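Local coordinates for protein V-type ATP synthase alpha chain (Nanoarchaeum equitans Kin4-M, PDB 5BN3) that serves as the A (alpha) subunit of a V-type ATP synthase and binds adenosine-5'-diphosphate in a nucleotide-binding domain of the P-loop class, at residues T258-L261 with E262-K266; G305-F308 with R309-Y313. All coordinates share one frame; numbering follows the deposited sequence.

Both contacts are local, and both lie in the nucleotide-binding domain. Following the chain from the N terminus, strand 244-250 leads into helix 254-263, whose last turns form contact 1. The chain then runs through a loop to strand 280-285, which is parallel to 244-250. Helix 293-309 follows, and contact 2 closes its C-terminal end and turns the chain into strand 314-320. The contacts come in series and neither nest nor cross. The centres of contact 1 and contact 2 are about 24 Å apart, and their nearest atoms about 15 Å. Contact 1 faces strand 280-285 and a neighbouring chain. Contact 2 joins the domain to strand 140-145 of the barrel-sandwich region.

Contact 1 of 2, residues T258-L261 with E262-K266; sequences TEVL and EEFPK
V260 CG1 stands anti to the backbone N (chi1 175°), and the F264 ring (chi1 -80°) faces this methyl. V260 CG1 lies over the centre of one face of the F264 ring, 3.7 Å from its centroid. This is a CH-pi contact between side chains four residues apart. The backbone between them follows the last turns of helix 254-263. F264 N bonds to V260 O at 3.1 Å, and E263 N bonds to E259 O at 3.0 Å. E262 N bonds to T258 O in the same i to i+4 pattern. The helix is the crossover of a beta-alpha-beta unit between strands 244-250 and 280-285. V260 also touches L282 of strand 280-285 and Q234 of helix 229-239, and F264 touches K238 of that helix. At P265 the ring has no N-H to continue the series, and its CD sits 3.2 Å from L261 O. Along the E259 and E263 side of the helix, E259 bends at chi2 and brings OE2 within 3.4 Å of E263 CG. The two carboxylate planes are 22° apart. Water 1 lies between E259 OE1 and E263 OE2, which probably carry like charges. T258 and E262 run side by side toward the chain of NEQ263. E262 OE2 bonds to V106 N of that chain. T258 OG1 bonds to G254 O in its own helix and to P101 O of the chain of NEQ263.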
# COMPACT_ATOMS: atom_id res chain seq x y z
N THR A 258 8.47 20.54 -32.28
CA THR A 258 9.17 20.67 -33.55
C THR A 258 8.42 19.93 -34.67
O THR A 258 8.37 20.40 -35.80
CB THR A 258 10.60 20.12 -33.45
OG1 THR A 258 11.25 20.67 -32.29
CG2 THR A 258 11.40 20.49 -34.69
N GLU A 259 7.86 18.77 -34.34
CA GLU A 259 7.07 17.99 -35.29
C GLU A 259 5.90 18.79 -35.85
O GLU A 259 5.65 18.78 -37.06
CB GLU A 259 6.56 16.71 -34.62
CG GLU A 259 5.38 16.04 -35.34
CD GLU A 259 5.80 15.24 -36.56
OE1 GLU A 259 7.01 15.19 -36.86
OE2 GLU A 259 4.91 14.64 -37.20
N VAL A 260 5.18 19.49 -34.97
CA VAL A 260 4.07 20.33 -35.38
C VAL A 260 4.56 21.46 -36.29
O VAL A 260 3.94 21.76 -37.31
CB VAL A 260 3.34 20.92 -34.16
CG1 VAL A 260 2.26 21.89 -34.60
CG2 VAL A 260 2.74 19.81 -33.31
N LEU A 261 5.68 22.07 -35.92
CA LEU A 261 6.29 23.14 -36.72
C LEU A 261 6.66 22.66 -38.12
O LEU A 261 6.58 23.42 -39.09
CB LEU A 261 7.54 23.68 -36.03
CG LEU A 261 7.35 24.53 -34.76
CD1 LEU A 261 8.70 24.92 -34.18
CD2 LEU A 261 6.53 25.76 -35.08
N GLU A 262 7.06 21.39 -38.23
CA GLU A 262 7.49 20.83 -39.51
C GLU A 262 6.33 20.40 -40.40
O GLU A 262 6.39 20.55 -41.62
CB GLU A 262 8.44 19.65 -39.29
CG GLU A 262 9.82 20.02 -38.75
CD GLU A 262 10.78 18.85 -38.74
OE1 GLU A 262 10.41 17.76 -39.23
OE2 GLU A 262 11.92 19.01 -38.25
N GLU A 263 5.28 19.86 -39.80
CA GLU A 263 4.20 19.21 -40.55
C GLU A 263 3.00 20.10 -40.87
O GLU A 263 2.47 20.05 -41.98
CB GLU A 263 3.75 17.94 -39.82
CG GLU A 263 4.83 16.88 -39.70
CD GLU A 263 5.27 16.34 -41.05
OE1 GLU A 263 4.40 16.16 -41.92
OE2 GLU A 263 6.48 16.10 -41.23
N PHE A 264 2.56 20.89 -39.91
CA PHE A 264 1.38 21.76 -40.09
C PHE A 264 1.45 22.76 -41.26
O PHE A 264 0.42 23.02 -41.90
CB PHE A 264 1.02 22.47 -38.77
CG PHE A 264 0.24 21.61 -37.80
CD1 PHE A 264 0.63 20.30 -37.55
CD2 PHE A 264 -0.86 22.12 -37.13
CE1 PHE A 264 -0.08 19.51 -36.66
CE2 PHE A 264 -1.57 21.33 -36.23
CZ PHE A 264 -1.18 20.03 -35.99
N PRO A 265 2.63 23.34 -41.54
CA PRO A 265 2.70 24.20 -42.73
C PRO A 265 2.48 23.45 -44.05
O PRO A 265 2.21 24.09 -45.07
CB PRO A 265 4.12 24.76 -42.68
CG PRO A 265 4.47 24.76 -41.24
CD PRO A 265 3.82 23.51 -40.68
N LYS A 266 2.61 22.12 -44.04
CA LYS A 266 2.43 21.32 -45.26
C LYS A 266 1.00 20.83 -45.43
O LYS A 266 0.63 20.35 -46.50
CB LYS A 266 3.35 20.10 -45.25
CG LYS A 266 4.83 20.37 -45.06
CD LYS A 266 5.60 19.07 -45.23
CE LYS A 266 6.92 19.08 -44.49
NZ LYS A 266 7.52 17.71 -44.46
O HOH W 1 8.15 15.64 -39.42

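Contact 2 of 2, residues G305-F308 with R309-Y313; sequences GEYF and RDQGY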
# COMPACT_ATOMS: atom_id res chain seq x y z
N GLY A 305 -7.15 31.47 -25.52
CA GLY A 305 -8.35 30.80 -25.98
C GLY A 305 -9.60 31.61 -25.73
O GLY A 305 -10.47 31.71 -26.59
N GLU A 306 -9.68 32.20 -24.53
CA GLU A 306 -10.81 33.05 -24.18
C GLU A 306 -10.84 34.29 -25.07
O GLU A 306 -11.91 34.77 -25.43
CB GLU A 306 -10.70 33.49 -22.71
CG GLU A 306 -10.96 32.39 -21.69
CD GLU A 306 -10.77 32.89 -20.27
OE1 GLU A 306 -9.87 33.73 -20.06
OE2 GLU A 306 -11.51 32.45 -19.38
N TYR A 307 -9.66 34.80 -25.40
CA TYR A 307 -9.53 36.00 -26.23
C TYR A 307 -10.15 35.82 -27.61
O TYR A 307 -10.89 36.68 -28.09
CB TYR A 307 -8.05 36.40 -26.35
CG TYR A 307 -7.77 37.49 -27.36
CD1 TYR A 307 -8.24 38.78 -27.17
CD2 TYR A 307 -7.02 37.22 -28.50
CE1 TYR A 307 -7.97 39.78 -28.10
CE2 TYR A 307 -6.76 38.21 -29.43
CZ TYR A 307 -7.23 39.49 -29.22
OH TYR A 307 -6.97 40.47 -30.14
N PHE A 308 -9.85 34.69 -28.25
CA PHE A 308 -10.42 34.42 -29.56
C PHE A 308 -11.89 34.03 -29.45
O PHE A 308 -12.68 34.28 -30.37
CB PHE A 308 -9.60 33.36 -30.29
CG PHE A 308 -8.33 33.88 -30.90
CD1 PHE A 308 -8.36 34.56 -32.11
CD2 PHE A 308 -7.11 33.70 -30.26
CE1 PHE A 308 -7.19 35.05 -32.67
CE2 PHE A 308 -5.94 34.19 -30.82
CZ PHE A 308 -5.98 34.87 -32.03
N ARG A 309 -12.26 33.42 -28.33
CA ARG A 309 -13.66 33.14 -28.03
C ARG A 309 -14.45 34.45 -27.96
O ARG A 309 -15.58 34.53 -28.46
CB ARG A 309 -13.78 32.40 -26.70
CG ARG A 309 -15.21 32.16 -26.24
CD ARG A 309 -15.28 31.98 -24.73
NE ARG A 309 -14.91 33.22 -24.04
CZ ARG A 309 -14.74 33.32 -22.73
NH1 ARG A 309 -14.91 32.25 -21.95
NH2 ARG A 309 -14.40 34.48 -22.19
N ASP A 310 -13.85 35.47 -27.36
CA ASP A 310 -14.51 36.77 -27.20
C ASP A 310 -14.74 37.48 -28.53
O ASP A 310 -15.55 38.41 -28.61
CB ASP A 310 -13.69 37.65 -26.26
CG ASP A 310 -13.69 37.14 -24.83
OD1 ASP A 310 -14.59 36.36 -24.46
OD2 ASP A 310 -12.79 37.55 -24.06
N GLN A 311 -14.04 37.06 -29.58
CA GLN A 311 -14.23 37.62 -30.91
C GLN A 311 -15.40 36.95 -31.61
O GLN A 311 -15.75 37.30 -32.74
CB GLN A 311 -12.96 37.46 -31.75
CG GLN A 311 -11.74 38.18 -31.20
CD GLN A 311 -10.48 37.92 -32.01
OE1 GLN A 311 -10.55 37.67 -33.22
NE2 GLN A 311 -9.33 37.97 -31.35
N GLY A 312 -16.01 35.97 -30.95
CA GLY A 312 -17.14 35.26 -31.53
C GLY A 312 -16.68 34.08 -32.36
O GLY A 312 -17.33 33.70 -33.34
N TYR A 313 -15.55 33.50 -31.98
CA TYR A 313 -15.00 32.35 -32.69
C TYR A 313 -15.07 31.08 -31.85
O TYR A 313 -15.25 31.14 -30.63
CB TYR A 313 -13.55 32.62 -33.10
CG TYR A 313 -13.40 33.58 -34.27
CD1 TYR A 313 -13.90 33.26 -35.52
CD2 TYR A 313 -12.72 34.78 -34.12
CE1 TYR A 313 -13.76 34.12 -36.59
CE2 TYR A 313 -12.57 35.65 -35.19
CZ TYR A 313 -13.09 35.32 -36.42
OH TYR A 313 -12.94 36.17 -37.49
O HOH W 2 -13.96 32.78 -19.17
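This is a helix C-terminal cap: a buried local contact where helix 293-309 ends and the chain turns toward strand 314-320. G312 has positive phi, and the end has the form of a Schellman motif. A type I beta turn runs from R309 to G312, with G312 N bonded to R309 O. F308 O accepts from Q311 N at 3.2 Å, with the donor well above the carbonyl plane. A weak bond from Y313 N reaches the same oxygen. Just before this, the bonds are still of the i to i+4 kind: R309 N bonds to G305 O at 3.0 Å and D310 N to E306 O at 2.8 Å. Q311 extends back along the helix and sets NE2 over one face of the Y307 ring, 3.2 Å from Y307 CE2 and offset toward the rim. The amide plane stands 79° from that ring. The same NE2 meets F308 CD1 obliquely at 3.6 Å. R309 starts with CG anti to the backbone N and bends at chi3 (65°), which lays its guanidinium beside E306. E306 CG lies over one guanidinium face. Water 2 bridges E306 OE2 and R309 NH1, with NH1 3.0 Å from the water. R309 NE and NH2 both grip D310 OD1, with NH2 at 3.0 Å on its syn side. D310 OD2 has a salt bridge to R188. E306 OE1 has a salt bridge to R359 and a hydrogen bond from R188 N. On the side of strand 140-145, Y307 OH bonds to H142, Y313 OH bonds to E141 O, and the ring of F308 meets that of H142. Y313 pairs through its backbone with S372 of strand 370-379, where strand 314-320 is about to begin alongside.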